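Local coordinates for vesicular integral-membrane protein VIP36 (Canis lupus familiaris, PDB 2DUR), which binds high-mannose glycans through its calcium-dependent lumenal lectin domain and takes part in transporting and sorting glycoproteins in the early secretory pathway, at residues W27-S32 / Q38-T43; T90-V95 / G101-F106; V131-G136 / V197-G202; T149-C154 / V248-S253; T165-R170 / L176-D181. One frame throughout, in Å; residues are numbered along the deposited sequence. Where two conformers were deposited one is given.

Interaction 1: residues W27-S32 / Q38-T43; sequences WDFQGS and QYVRLT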
# COMPACT_ATOMS: atom_id res chain seq x y z
N TRP A 27 11.88 6.08 8.64
CA TRP A 27 10.68 6.57 7.96
C TRP A 27 10.42 8.01 8.35
O TRP A 27 10.74 8.40 9.48
CB TRP A 27 9.46 5.76 8.39
CG TRP A 27 9.57 4.28 8.06
CD1 TRP A 27 10.30 3.34 8.73
CD2 TRP A 27 8.93 3.59 6.96
NE1 TRP A 27 10.16 2.11 8.13
CE2 TRP A 27 9.34 2.23 7.04
CE3 TRP A 27 8.07 3.99 5.92
CZ2 TRP A 27 8.92 1.27 6.11
CZ3 TRP A 27 7.64 3.01 5.00
CH2 TRP A 27 8.06 1.67 5.12
N ASP A 28 9.87 8.78 7.41
CA ASP A 28 9.35 10.13 7.67
C ASP A 28 7.86 9.99 7.96
O ASP A 28 7.15 9.23 7.29
CB ASP A 28 9.54 11.03 6.46
CG ASP A 28 10.99 11.41 6.22
OD1 ASP A 28 11.62 11.92 7.15
OD2 ASP A 28 11.49 11.22 5.10
N PHE A 29 7.39 10.72 8.97
CA PHE A 29 6.00 10.67 9.41
C PHE A 29 5.36 12.00 9.03
O PHE A 29 5.83 13.06 9.44
CB PHE A 29 5.95 10.41 10.93
CG PHE A 29 6.65 9.13 11.32
CD1 PHE A 29 8.00 9.15 11.67
CD2 PHE A 29 5.98 7.92 11.24
CE1 PHE A 29 8.65 7.96 11.99
CE2 PHE A 29 6.62 6.73 11.57
CZ PHE A 29 7.97 6.77 11.93
N GLN A 30 4.33 11.95 8.18
CA GLN A 30 3.83 13.16 7.50
C GLN A 30 2.33 13.33 7.70
O GLN A 30 1.59 12.37 7.91
CB GLN A 30 4.16 13.11 5.98
CG GLN A 30 3.74 14.37 5.19
CD GLN A 30 2.26 14.38 4.84
OE1 GLN A 30 1.63 13.33 4.73
NE2 GLN A 30 1.69 15.58 4.67
N GLY A 31 1.87 14.59 7.66
CA GLY A 31 0.42 14.80 7.76
C GLY A 31 -0.15 14.44 9.13
O GLY A 31 0.53 14.56 10.15
N SER A 32 -1.39 13.97 9.14
CA SER A 32 -2.08 13.63 10.38
C SER A 32 -1.45 12.48 11.16
O SER A 32 -1.82 12.27 12.31
CB SER A 32 -3.57 13.34 10.14
OG SER A 32 -3.74 12.30 9.16
N GLN A 38 2.89 1.21 20.11
CA GLN A 38 2.26 -0.00 19.56
C GLN A 38 1.78 0.07 18.11
O GLN A 38 1.54 -0.96 17.49
CB GLN A 38 1.11 -0.45 20.44
CG GLN A 38 1.56 -0.98 21.82
CD GLN A 38 2.70 -2.01 21.71
OE1 GLN A 38 2.53 -3.11 21.15
NE2 GLN A 38 3.86 -1.65 22.25
N TYR A 39 1.61 1.28 17.59
CA TYR A 39 1.13 1.43 16.22
C TYR A 39 1.46 2.81 15.69
O TYR A 39 1.67 3.74 16.46
CB TYR A 39 -0.39 1.19 16.10
CG TYR A 39 -1.27 2.03 17.01
CD1 TYR A 39 -1.55 3.37 16.71
CD2 TYR A 39 -1.81 1.49 18.18
CE1 TYR A 39 -2.36 4.15 17.54
CE2 TYR A 39 -2.61 2.26 19.03
CZ TYR A 39 -2.88 3.58 18.71
OH TYR A 39 -3.68 4.34 19.54
N VAL A 40 1.50 2.90 14.36
CA VAL A 40 1.52 4.19 13.68
C VAL A 40 0.08 4.44 13.24
O VAL A 40 -0.55 3.57 12.64
CB VAL A 40 2.48 4.14 12.49
CG1 VAL A 40 2.34 5.42 11.62
CG2 VAL A 40 3.91 3.98 12.98
N ARG A 41 -0.49 5.60 13.58
CA ARG A 41 -1.86 5.85 13.20
C ARG A 41 -1.84 6.93 12.14
O ARG A 41 -1.52 8.07 12.44
CB ARG A 41 -2.69 6.33 14.41
CG ARG A 41 -4.13 6.72 14.06
CD ARG A 41 -5.02 6.71 15.31
NE ARG A 41 -5.23 5.31 15.70
CZ ARG A 41 -5.78 4.92 16.85
NH1 ARG A 41 -6.19 5.81 17.75
NH2 ARG A 41 -5.91 3.61 17.10
N LEU A 42 -2.17 6.55 10.90
CA LEU A 42 -2.13 7.49 9.78
C LEU A 42 -3.21 8.56 9.90
O LEU A 42 -2.95 9.74 9.60
CB LEU A 42 -2.28 6.73 8.46
CG LEU A 42 -1.18 5.68 8.19
CD1 LEU A 42 -1.57 4.86 6.95
CD2 LEU A 42 0.14 6.34 7.99
N THR A 43 -4.42 8.15 10.27
CA THR A 43 -5.49 9.11 10.61
C THR A 43 -6.22 8.62 11.85
O THR A 43 -6.39 7.42 12.03
CB THR A 43 -6.54 9.27 9.48
OG1 THR A 43 -7.35 8.09 9.37
CG2 THR A 43 -5.89 9.63 8.13
O HOH W 1 -3.33 10.07 13.17

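Interaction 2: residues T90-V95 / G101-F106; sequences TRDRLV and GSKDNF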
# COMPACT_ATOMS: atom_id res chain seq x y z
N THR A 90 6.64 4.00 -5.18
CA THR A 90 6.56 5.12 -6.12
C THR A 90 7.84 5.91 -6.25
O THR A 90 8.70 5.93 -5.36
CB THR A 90 5.41 6.10 -5.77
OG1 THR A 90 5.57 6.60 -4.43
CG2 THR A 90 4.04 5.44 -5.91
N ARG A 91 7.95 6.62 -7.37
CA ARG A 91 9.09 7.48 -7.65
C ARG A 91 9.26 8.56 -6.59
O ARG A 91 10.39 8.83 -6.14
CB ARG A 91 8.91 8.13 -9.00
CG ARG A 91 10.17 8.83 -9.49
CD ARG A 91 9.84 9.67 -10.72
NE ARG A 91 9.03 10.83 -10.36
CZ ARG A 91 8.54 11.71 -11.24
NH1 ARG A 91 8.72 11.54 -12.56
NH2 ARG A 91 7.84 12.74 -10.79
N ASP A 92 8.14 9.19 -6.25
CA ASP A 92 8.13 10.33 -5.35
C ASP A 92 7.65 9.90 -3.98
O ASP A 92 6.97 8.86 -3.83
CB ASP A 92 7.24 11.45 -5.92
CG ASP A 92 7.77 12.00 -7.25
OD1 ASP A 92 8.97 11.82 -7.56
OD2 ASP A 92 6.98 12.58 -8.02
N ARG A 93 8.03 10.67 -2.97
CA ARG A 93 7.64 10.41 -1.61
C ARG A 93 7.22 11.74 -0.98
O ARG A 93 7.54 12.81 -1.50
CB ARG A 93 8.82 9.84 -0.83
CG ARG A 93 10.02 10.75 -0.82
CD ARG A 93 11.32 10.06 -0.43
NE ARG A 93 11.24 9.37 0.86
CZ ARG A 93 11.37 9.98 2.03
NH1 ARG A 93 11.58 11.30 2.07
NH2 ARG A 93 11.28 9.30 3.16
N LEU A 94 6.48 11.62 0.11
CA LEU A 94 6.10 12.73 1.02
C LEU A 94 5.02 13.70 0.54
O LEU A 94 4.57 14.54 1.34
CB LEU A 94 7.35 13.45 1.57
CG LEU A 94 8.08 12.75 2.73
CD1 LEU A 94 9.48 13.34 2.95
CD2 LEU A 94 7.26 12.76 4.03
N VAL A 95 4.58 13.57 -0.72
CA VAL A 95 3.69 14.58 -1.30
C VAL A 95 2.26 14.21 -0.98
O VAL A 95 1.78 13.14 -1.40
CB VAL A 95 3.87 14.76 -2.85
CG1 VAL A 95 3.11 16.00 -3.33
CG2 VAL A 95 5.34 14.83 -3.25
N GLY A 101 -4.74 10.28 0.81
CA GLY A 101 -3.74 11.07 1.52
C GLY A 101 -2.49 11.43 0.78
O GLY A 101 -1.75 12.29 1.26
N SER A 102 -2.23 10.82 -0.39
CA SER A 102 -1.01 11.04 -1.15
C SER A 102 -1.31 11.58 -2.58
O SER A 102 -2.47 11.61 -3.00
CB SER A 102 -0.23 9.73 -1.26
OG SER A 102 1.06 9.90 -1.83
N LYS A 103 -0.26 11.96 -3.30
CA LYS A 103 -0.41 12.65 -4.60
C LYS A 103 -1.06 11.78 -5.65
O LYS A 103 -0.89 10.56 -5.69
CB LYS A 103 0.94 13.19 -5.11
CG LYS A 103 1.89 12.13 -5.63
CD LYS A 103 3.29 12.67 -6.05
CE LYS A 103 3.22 13.67 -7.20
NZ LYS A 103 2.82 13.11 -8.52
N ASP A 104 -1.83 12.44 -6.51
CA ASP A 104 -2.38 11.82 -7.71
C ASP A 104 -1.29 11.86 -8.79
O ASP A 104 -0.19 12.41 -8.56
CB ASP A 104 -3.60 12.61 -8.16
CG ASP A 104 -4.57 11.80 -9.00
OD1 ASP A 104 -4.29 10.62 -9.32
OD2 ASP A 104 -5.66 12.35 -9.32
N ASN A 105 -1.56 11.26 -9.96
CA ASN A 105 -0.63 11.35 -11.11
C ASN A 105 0.76 10.87 -10.68
O ASN A 105 1.80 11.45 -11.04
CB ASN A 105 -0.55 12.80 -11.63
CG ASN A 105 -1.85 13.25 -12.24
OD1 ASN A 105 -2.65 13.95 -11.59
ND2 ASN A 105 -2.09 12.84 -13.48
N PHE A 106 0.75 9.81 -9.89
CA PHE A 106 2.00 9.25 -9.34
C PHE A 106 2.70 8.35 -10.37
O PHE A 106 2.13 8.02 -11.44
CB PHE A 106 1.69 8.47 -8.05
CG PHE A 106 0.65 7.38 -8.24
CD1 PHE A 106 1.04 6.09 -8.60
CD2 PHE A 106 -0.72 7.66 -8.06
CE1 PHE A 106 0.07 5.09 -8.80
CE2 PHE A 106 -1.69 6.68 -8.26
CZ PHE A 106 -1.31 5.39 -8.61
O HOH W 2 2.00 11.17 0.89

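Interaction 3: residues V131-G136 / V197-G202; sequences VMVNNG and VRLPTG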
# COMPACT_ATOMS: atom_id res chain seq x y z
N VAL A 131 -5.31 -2.73 -7.34
CA VAL A 131 -3.99 -2.22 -7.67
C VAL A 131 -4.09 -1.27 -8.88
O VAL A 131 -4.96 -1.43 -9.73
CB VAL A 131 -2.97 -3.34 -7.96
CG1 VAL A 131 -2.61 -4.06 -6.65
CG2 VAL A 131 -3.53 -4.34 -9.02
N MET A 132 -3.15 -0.33 -8.95
CA MET A 132 -3.07 0.64 -10.04
C MET A 132 -1.60 0.86 -10.34
O MET A 132 -0.79 0.97 -9.43
CB MET A 132 -3.76 1.95 -9.61
CG MET A 132 -3.62 3.07 -10.65
SD MET A 132 -4.63 4.45 -10.05
CE MET A 132 -4.22 5.67 -11.31
N VAL A 133 -1.26 0.89 -11.63
CA VAL A 133 0.12 1.18 -12.06
C VAL A 133 0.05 2.44 -12.90
O VAL A 133 -0.81 2.56 -13.76
CB VAL A 133 0.70 0.02 -12.87
CG1 VAL A 133 2.02 0.40 -13.54
CG2 VAL A 133 0.89 -1.19 -11.93
N ASN A 134 0.97 3.36 -12.63
CA ASN A 134 0.88 4.72 -13.22
C ASN A 134 2.23 5.22 -13.64
O ASN A 134 3.24 4.93 -12.98
CB ASN A 134 0.30 5.64 -12.13
CG ASN A 134 -0.40 6.90 -12.69
OD1 ASN A 134 -0.26 7.24 -13.87
ND2 ASN A 134 -1.16 7.57 -11.83
N ASN A 135 2.20 5.96 -14.76
CA ASN A 135 3.37 6.56 -15.41
C ASN A 135 3.37 8.08 -15.26
O ASN A 135 4.14 8.75 -15.94
CB ASN A 135 3.41 6.20 -16.93
CG ASN A 135 2.23 6.81 -17.75
OD1 ASN A 135 1.16 7.14 -17.19
ND2 ASN A 135 2.42 6.95 -19.10
N GLY A 136 2.50 8.61 -14.38
CA GLY A 136 2.31 10.05 -14.25
C GLY A 136 1.07 10.58 -14.93
O GLY A 136 0.57 11.63 -14.53
N VAL A 197 3.53 -6.92 -15.20
CA VAL A 197 3.69 -5.64 -14.51
C VAL A 197 5.16 -5.22 -14.52
O VAL A 197 6.01 -5.95 -14.00
CB VAL A 197 3.14 -5.73 -13.07
CG1 VAL A 197 3.48 -4.47 -12.29
CG2 VAL A 197 1.63 -6.02 -13.08
N ARG A 198 5.45 -4.06 -15.11
CA ARG A 198 6.82 -3.54 -15.24
C ARG A 198 7.02 -2.38 -14.28
O ARG A 198 6.32 -1.38 -14.37
CB ARG A 198 7.11 -3.07 -16.69
CG ARG A 198 7.09 -4.19 -17.73
CD ARG A 198 7.49 -3.72 -19.16
NE ARG A 198 8.71 -2.90 -19.28
CZ ARG A 198 9.97 -3.33 -19.23
NH1 ARG A 198 10.25 -4.61 -19.01
NH2 ARG A 198 10.96 -2.46 -19.38
N LEU A 199 7.92 -2.56 -13.32
CA LEU A 199 8.26 -1.51 -12.35
C LEU A 199 9.77 -1.41 -12.22
O LEU A 199 10.46 -2.45 -12.24
CB LEU A 199 7.67 -1.86 -10.98
CG LEU A 199 6.13 -1.87 -10.89
CD1 LEU A 199 5.69 -2.44 -9.54
CD2 LEU A 199 5.54 -0.49 -11.08
N PRO A 200 10.29 -0.18 -12.09
CA PRO A 200 11.73 -0.03 -11.87
C PRO A 200 12.16 -0.30 -10.43
O PRO A 200 11.32 -0.33 -9.51
CB PRO A 200 11.96 1.45 -12.20
CG PRO A 200 10.66 2.10 -11.75
CD PRO A 200 9.61 1.14 -12.17
N THR A 201 13.46 -0.49 -10.24
CA THR A 201 14.05 -0.42 -8.90
C THR A 201 14.26 1.06 -8.59
O THR A 201 14.19 1.90 -9.50
CB THR A 201 15.41 -1.12 -8.88
OG1 THR A 201 16.19 -0.65 -10.00
CG2 THR A 201 15.26 -2.65 -8.94
N GLY A 202 14.55 1.38 -7.33
CA GLY A 202 14.87 2.75 -6.93
C GLY A 202 13.67 3.58 -6.47
O GLY A 202 13.78 4.80 -6.28

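Interaction 4: residues T149-C154 / V248-S253; sequences TELAGC and VNFLKS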
# COMPACT_ATOMS: atom_id res chain seq x y z
N THR A 149 -9.26 3.04 -13.79
CA THR A 149 -7.82 2.75 -13.72
C THR A 149 -7.50 1.49 -12.90
O THR A 149 -6.34 1.24 -12.60
CB THR A 149 -7.04 3.96 -13.18
OG1 THR A 149 -7.58 4.40 -11.93
CG2 THR A 149 -7.08 5.12 -14.19
N GLU A 150 -8.53 0.73 -12.53
CA GLU A 150 -8.31 -0.53 -11.81
C GLU A 150 -7.64 -1.57 -12.70
O GLU A 150 -8.16 -1.89 -13.77
CB GLU A 150 -9.64 -1.10 -11.31
CG GLU A 150 -9.46 -2.48 -10.63
CD GLU A 150 -10.76 -3.16 -10.23
OE1 GLU A 150 -11.84 -2.55 -10.32
OE2 GLU A 150 -10.70 -4.34 -9.83
N LEU A 151 -6.48 -2.08 -12.28
CA LEU A 151 -5.83 -3.19 -12.99
C LEU A 151 -6.45 -4.52 -12.59
O LEU A 151 -6.68 -5.41 -13.43
CB LEU A 151 -4.34 -3.21 -12.64
CG LEU A 151 -3.21 -2.94 -13.60
CD1 LEU A 151 -1.93 -3.27 -12.87
CD2 LEU A 151 -3.35 -3.78 -14.88
N ALA A 152 -6.68 -4.68 -11.28
CA ALA A 152 -7.26 -5.90 -10.71
C ALA A 152 -7.66 -5.58 -9.28
O ALA A 152 -7.21 -4.59 -8.72
CB ALA A 152 -6.26 -7.06 -10.72
N GLY A 153 -8.52 -6.40 -8.70
CA GLY A 153 -8.93 -6.15 -7.32
C GLY A 153 -9.80 -7.27 -6.78
O GLY A 153 -10.08 -8.26 -7.47
N CYS A 154 -10.18 -7.13 -5.52
CA CYS A 154 -11.04 -8.12 -4.87
C CYS A 154 -11.77 -7.45 -3.72
O CYS A 154 -11.28 -6.50 -3.13
CB CYS A 154 -10.21 -9.32 -4.36
SG CYS A 154 -9.37 -9.07 -2.76
N VAL A 248 2.23 -1.83 -17.90
CA VAL A 248 1.69 -3.20 -17.83
C VAL A 248 1.57 -3.71 -19.26
O VAL A 248 1.06 -3.01 -20.13
CB VAL A 248 0.33 -3.27 -17.13
CG1 VAL A 248 -0.17 -4.74 -17.03
CG2 VAL A 248 0.41 -2.62 -15.73
N ASN A 249 2.13 -4.90 -19.49
CA ASN A 249 1.91 -5.60 -20.76
C ASN A 249 0.66 -6.47 -20.61
O ASN A 249 0.48 -7.11 -19.57
CB ASN A 249 3.10 -6.49 -21.10
CG ASN A 249 4.39 -5.71 -21.24
OD1 ASN A 249 4.38 -4.58 -21.73
ND2 ASN A 249 5.50 -6.31 -20.80
N PHE A 250 -0.18 -6.53 -21.65
CA PHE A 250 -1.44 -7.27 -21.57
C PHE A 250 -1.52 -8.41 -22.56
O PHE A 250 -1.28 -8.24 -23.76
CB PHE A 250 -2.63 -6.35 -21.79
CG PHE A 250 -2.78 -5.31 -20.73
CD1 PHE A 250 -2.26 -4.03 -20.92
CD2 PHE A 250 -3.42 -5.62 -19.54
CE1 PHE A 250 -2.39 -3.06 -19.93
CE2 PHE A 250 -3.54 -4.65 -18.54
CZ PHE A 250 -3.04 -3.39 -18.73
N LEU A 251 -1.88 -9.59 -22.05
CA LEU A 251 -2.12 -10.73 -22.92
C LEU A 251 -3.29 -10.43 -23.85
O LEU A 251 -4.32 -9.87 -23.42
CB LEU A 251 -2.40 -11.98 -22.07
CG LEU A 251 -2.48 -13.32 -22.80
CD1 LEU A 251 -1.08 -13.75 -23.25
CD2 LEU A 251 -3.13 -14.37 -21.87
N LYS A 252 -3.15 -10.78 -25.13
CA LYS A 252 -4.22 -10.51 -26.08
C LYS A 252 -5.41 -11.46 -25.90
O LYS A 252 -5.26 -12.56 -25.36
CB LYS A 252 -3.68 -10.54 -27.52
CG LYS A 252 -2.78 -9.34 -27.81
CD LYS A 252 -2.07 -9.44 -29.14
CE LYS A 252 -3.00 -9.28 -30.31
NZ LYS A 252 -2.32 -9.57 -31.63
N SER A 253 -6.59 -11.00 -26.31
CA SER A 253 -7.81 -11.82 -26.29
C SER A 253 -7.62 -13.10 -27.10
O SER A 253 -8.23 -14.13 -26.81
CB SER A 253 -9.01 -11.03 -26.85
OG SER A 253 -9.24 -9.84 -26.10

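Interaction 5: residues T165-R170 / L176-D181; sequences TFLAVR and LTVMTD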
# COMPACT_ATOMS: atom_id res chain seq x y z
N THR A 165 -5.21 -8.31 11.26
CA THR A 165 -5.42 -8.34 9.81
C THR A 165 -4.12 -7.97 9.10
O THR A 165 -3.41 -7.00 9.48
CB THR A 165 -6.55 -7.36 9.38
OG1 THR A 165 -6.28 -6.05 9.93
CG2 THR A 165 -7.91 -7.85 9.83
N PHE A 166 -3.79 -8.74 8.06
CA PHE A 166 -2.53 -8.57 7.34
C PHE A 166 -2.74 -8.58 5.84
O PHE A 166 -3.71 -9.19 5.34
CB PHE A 166 -1.53 -9.72 7.63
CG PHE A 166 -1.26 -9.94 9.08
CD1 PHE A 166 -2.11 -10.76 9.83
CD2 PHE A 166 -0.12 -9.41 9.67
CE1 PHE A 166 -1.86 -11.00 11.19
CE2 PHE A 166 0.14 -9.64 11.04
CZ PHE A 166 -0.74 -10.45 11.78
N LEU A 167 -1.83 -7.90 5.15
CA LEU A 167 -1.76 -7.91 3.67
C LEU A 167 -0.37 -8.31 3.22
O LEU A 167 0.61 -7.95 3.84
CB LEU A 167 -2.09 -6.50 3.12
CG LEU A 167 -2.52 -6.46 1.65
CD1 LEU A 167 -3.94 -6.93 1.57
CD2 LEU A 167 -2.41 -5.04 1.14
N ALA A 168 -0.28 -9.07 2.12
CA ALA A 168 1.00 -9.34 1.51
C ALA A 168 0.99 -8.83 0.07
O ALA A 168 0.00 -9.02 -0.63
CB ALA A 168 1.32 -10.83 1.55
N VAL A 169 2.07 -8.16 -0.31
CA VAL A 169 2.26 -7.70 -1.69
C VAL A 169 3.59 -8.25 -2.16
O VAL A 169 4.63 -7.90 -1.62
CB VAL A 169 2.27 -6.16 -1.79
CG1 VAL A 169 2.45 -5.74 -3.25
CG2 VAL A 169 0.95 -5.55 -1.20
N ARG A 170 3.55 -9.08 -3.19
CA ARG A 170 4.74 -9.75 -3.71
C ARG A 170 4.97 -9.28 -5.13
O ARG A 170 4.04 -9.23 -5.93
CB ARG A 170 4.55 -11.28 -3.71
CG ARG A 170 5.80 -12.05 -4.16
CD ARG A 170 5.49 -13.56 -4.27
NE ARG A 170 6.65 -14.34 -4.73
CZ ARG A 170 6.97 -14.59 -6.01
NH1 ARG A 170 6.22 -14.17 -7.04
NH2 ARG A 170 8.07 -15.31 -6.26
N LEU A 176 2.71 -9.73 -9.97
CA LEU A 176 2.28 -8.95 -8.82
C LEU A 176 1.16 -9.72 -8.13
O LEU A 176 0.11 -9.98 -8.72
CB LEU A 176 1.77 -7.57 -9.29
CG LEU A 176 1.22 -6.67 -8.17
CD1 LEU A 176 2.29 -6.32 -7.15
CD2 LEU A 176 0.58 -5.40 -8.75
N THR A 177 1.39 -10.08 -6.87
CA THR A 177 0.40 -10.88 -6.13
C THR A 177 0.05 -10.13 -4.85
O THR A 177 0.93 -9.67 -4.12
CB THR A 177 0.96 -12.30 -5.78
OG1 THR A 177 1.52 -12.91 -6.95
CG2 THR A 177 -0.13 -13.17 -5.21
N VAL A 178 -1.24 -10.01 -4.59
CA VAL A 178 -1.70 -9.45 -3.33
C VAL A 178 -2.54 -10.51 -2.63
O VAL A 178 -3.46 -11.06 -3.24
CB VAL A 178 -2.57 -8.17 -3.57
CG1 VAL A 178 -3.01 -7.58 -2.24
CG2 VAL A 178 -1.79 -7.15 -4.40
N MET A 179 -2.20 -10.80 -1.37
CA MET A 179 -2.92 -11.80 -0.58
C MET A 179 -3.36 -11.18 0.74
O MET A 179 -2.78 -10.20 1.19
CB MET A 179 -2.01 -13.01 -0.32
CG MET A 179 -1.44 -13.57 -1.60
SD MET A 179 -0.31 -14.95 -1.36
CE MET A 179 1.11 -14.11 -0.64
N THR A 180 -4.37 -11.76 1.37
CA THR A 180 -4.87 -11.22 2.63
C THR A 180 -4.83 -12.31 3.71
O THR A 180 -4.87 -13.52 3.40
CB THR A 180 -6.30 -10.70 2.49
OG1 THR A 180 -7.17 -11.77 2.12
CG2 THR A 180 -6.41 -9.61 1.40
N ASP A 181 -4.78 -11.86 4.96
CA ASP A 181 -4.93 -12.75 6.13
C ASP A 181 -5.85 -12.02 7.09
O ASP A 181 -5.40 -11.25 7.92
CB ASP A 181 -3.57 -13.08 6.74
CG ASP A 181 -3.67 -13.83 8.09
OD1 ASP A 181 -4.77 -14.27 8.47
OD2 ASP A 181 -2.62 -13.92 8.75
O HOH W 3 4.24 -12.24 -7.19

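Interaction 1: residues W27-S32 / Q38-T43
Ser32, just past the end of strand 27-31, reaches across to the corner that the chain turns at Leu42. Its CB lies 3.7 Å from Leu42 O, and its hydroxyl goes further: OG donates to the same Leu42 O at 2.7 Å, in the plane of that carbonyl, with a C=O...donor angle of 151°. With chi1 at 56°, OG sits between the backbone N and the carbonyl carbon, on the side where Leu42 O lies. OG also lies 3.6 Å from the Thr43 methyl CG2. The serine carbonyl is tied to the same corner by a water, which donates to Ser32 O and to Arg41 O, each at 2.8 Å.

Nearer the start of the segments the chemistry turns apolar. The Phe29 and Val40 side chains cross at about a right angle, with Phe29 CE2 4.1 Å from Val40 CG2; Leu35 and Ile53 pack on both residues. Thr43 OG1 is held elsewhere, by His218 and Asp216 O. Strand 27-31 is an edge strand of the seven-stranded sheet, whereas strand 40-43 belongs to the eight-stranded one, and the contact closes one margin of the beta sandwich of an L-type lectin.

Interaction 2: residues T90-V95 / G101-F106
Lys103 and Val95 form the centre of the contact, joined through both backbone and side chain. Lys103 N gives a weak hydrogen bond to Val95 O (3.0 Å, N-H...O angle 124°). Alongside it the aliphatic part of the lysine lies against the valine, with Lys103 CD 3.9 Å from Val95 CB. A water donates to Val95 O and also bonds Ser102 OG, bridging the two segments. Further along the lysine, CE stands 4.0 Å from Asp92 OD2, while NZ, at 4.2 Å from that oxygen, is too distant for a salt bridge. Bends at chi3 and chi4 (-62° and -69°) curl the chain back, and NZ donates instead to Asp104 O at 3.1 Å.

These segments flank the short strand 96-97 in the connection between strands 84-90 and 109-114, adjacent antiparallel strands of the seven-stranded sheet in the lectin sandwich. Deeper in, where the segments approach these strands, Thr90 CG2 touches Phe106 CD1 obliquely at 4.1 Å; Trp88 meets the Phe106 ring edge-to-face.

In the second shell, Arg91 grips the Asp92 carboxylate side-on: NH2 reaches OD2 on its syn side, and NE reaches OD1 from above the carboxylate plane. Thr90 OG1 donates to Asp92 O at 2.7 Å, tying the backbone at this aspartate back to the end of strand 84-90.

Interaction 3: residues V131-G136 / V197-G202
Val133 makes both apolar contacts here, using one methyl for each partner. Its CG2 lies 4.2 Å from CG1 of Val197, and its CG1 lies 4.4 Å from CD2 of Leu199. With CG1 anti to the backbone N (chi1 170°), the two methyls of Val133 diverge, one to Val197 and the other to Leu199, two residues further on. Val197 and Val133 both project from their backbones toward the other segment, and their side chains meet at a slant. Leu199 starts off to the side, but its branched end turns in to reach Val133. Both are loose van der Waals contacts.

No hydrogen bond links the two segments, and several polar groups of both have partners elsewhere. Within 131-136, Gly136 N makes a weak bond of 3.1 Å to Asn134 OD1 where the strand gives way to a turn, and Asn134 ND2 donates to Leu138 O. On the other segment, Tyr171 OH is hydrogen-bonded to Val197 O, and Tyr89 OH to Pro200 O.

The contact is thus a purely apolar meeting of the two sheets of the sandwich. Strand 128-135 belongs to the seven-stranded sheet and strand 189-198 to the eight-stranded one. Leu109 of strand 109-114 packs on Val133 and Leu199, Leu176 of strand 175-181 packs on Val197, and Val248 of strand 247-248 touches Val133.

Interaction 4: residues T149-C154 / V248-S253
Leu151 rests its two methyl groups against Val248 and Phe250, CD1 on the valine and CD2 on both. Leucine and valine run past each other in opposite directions, which puts Leu151 CD1 3.8 Å from Val248 CG2 and Leu151 CD2 4.0 Å from Val248 CG1. Toward Phe250 the geometry is different: Leu151 CD2 arrives at the edge of the ring, near its plane, 3.8 Å from Phe250 CE2 and 3.9 Å from Phe250 CZ. Val248 also covers part of one face of that ring, since its CG1 sits 3.6 Å above the ring plane, displaced toward the rim. The phenyl group is therefore met by a leucine methyl at its edge and a valine methyl over a face. The Leu151 chi1 of -114°, away from the staggered values, places the branched end near the other segment. No hydrogen bond joins the two segments.

Val131, Val133 and Ile194 also pack on Leu151, extending the apolar cluster inward from this surface contact. Backbone hydrogen bonds to Val131 tie Leu151 and Ala152 to strand 128-135, and the disulfide of Cys154 with Cys191 links strand 152-155 to strand 189-198. Here the C-terminal residues of this lumenal fragment close against the margin of the lectin beta sandwich, where outermost strands 152-155 and 247-248 of its two sheets lie near each other.

Interaction 5: residues T165-R170 / L176-D181
Leu167 and Thr180 form a non-hydrogen-bonded pair in which Leu167 CD1 fits beside Thr180 CG2 at 3.6 Å and also touches Val178 CG1 at 4.0 Å. On the same face, Val169 CG1 lies alongside Leu176 CD1 (3.9 Å). Ile111 and Leu113 of the opposing sheet pack on this apolar ridge.

The other face is more polar. The small Ala168 leaves a hollow occupied by the curled end of Met179, whose CE lies 3.9 Å from Ala168 CB; the bend at chi3 (-71°) brings it there. Phe166 and Asp181 point the same way, their ring and carboxylate planes 23° apart and Phe166 CD1 3.4 Å from Asp181 OD2. Arg170, extended from CG to NE, shares a water through NH1 with Thr177 OG1; Thr177 OG1 is also hydrogen-bonded to Asp193.

Six backbone hydrogen bonds bind the hydrogen-bonded pairs 166/181, 168/179 and 170/177. The N-to-C directions of the two strands are 166° apart, forming an antiparallel beta hairpin within the eight-stranded sheet of the legume-lectin-like sandwich.

Overall arrangement
Interaction 5 is the buried backbone ladder within one sheet, whereas interactions 1, 3 and 4 join the two sheets chiefly through side chains. Of these, interaction 3 is buried and wholly apolar, interaction 4 is equally apolar but at the surface, and interaction 1 is partly buried and adds a hydroxyl bond and a water. Interaction 2 belongs to loops and mixes aliphatic, polar and charged groups. Interactions 3 and 4 draw on neighbouring strands of one sheet, 128-135 and 152-155, and Val133 touches Leu151 between them. Val131 and Val197 pack on Leu176, linking interaction 3 to interaction 5. A salt bridge from Asp28 to Arg93 connects interactions 1 and 2.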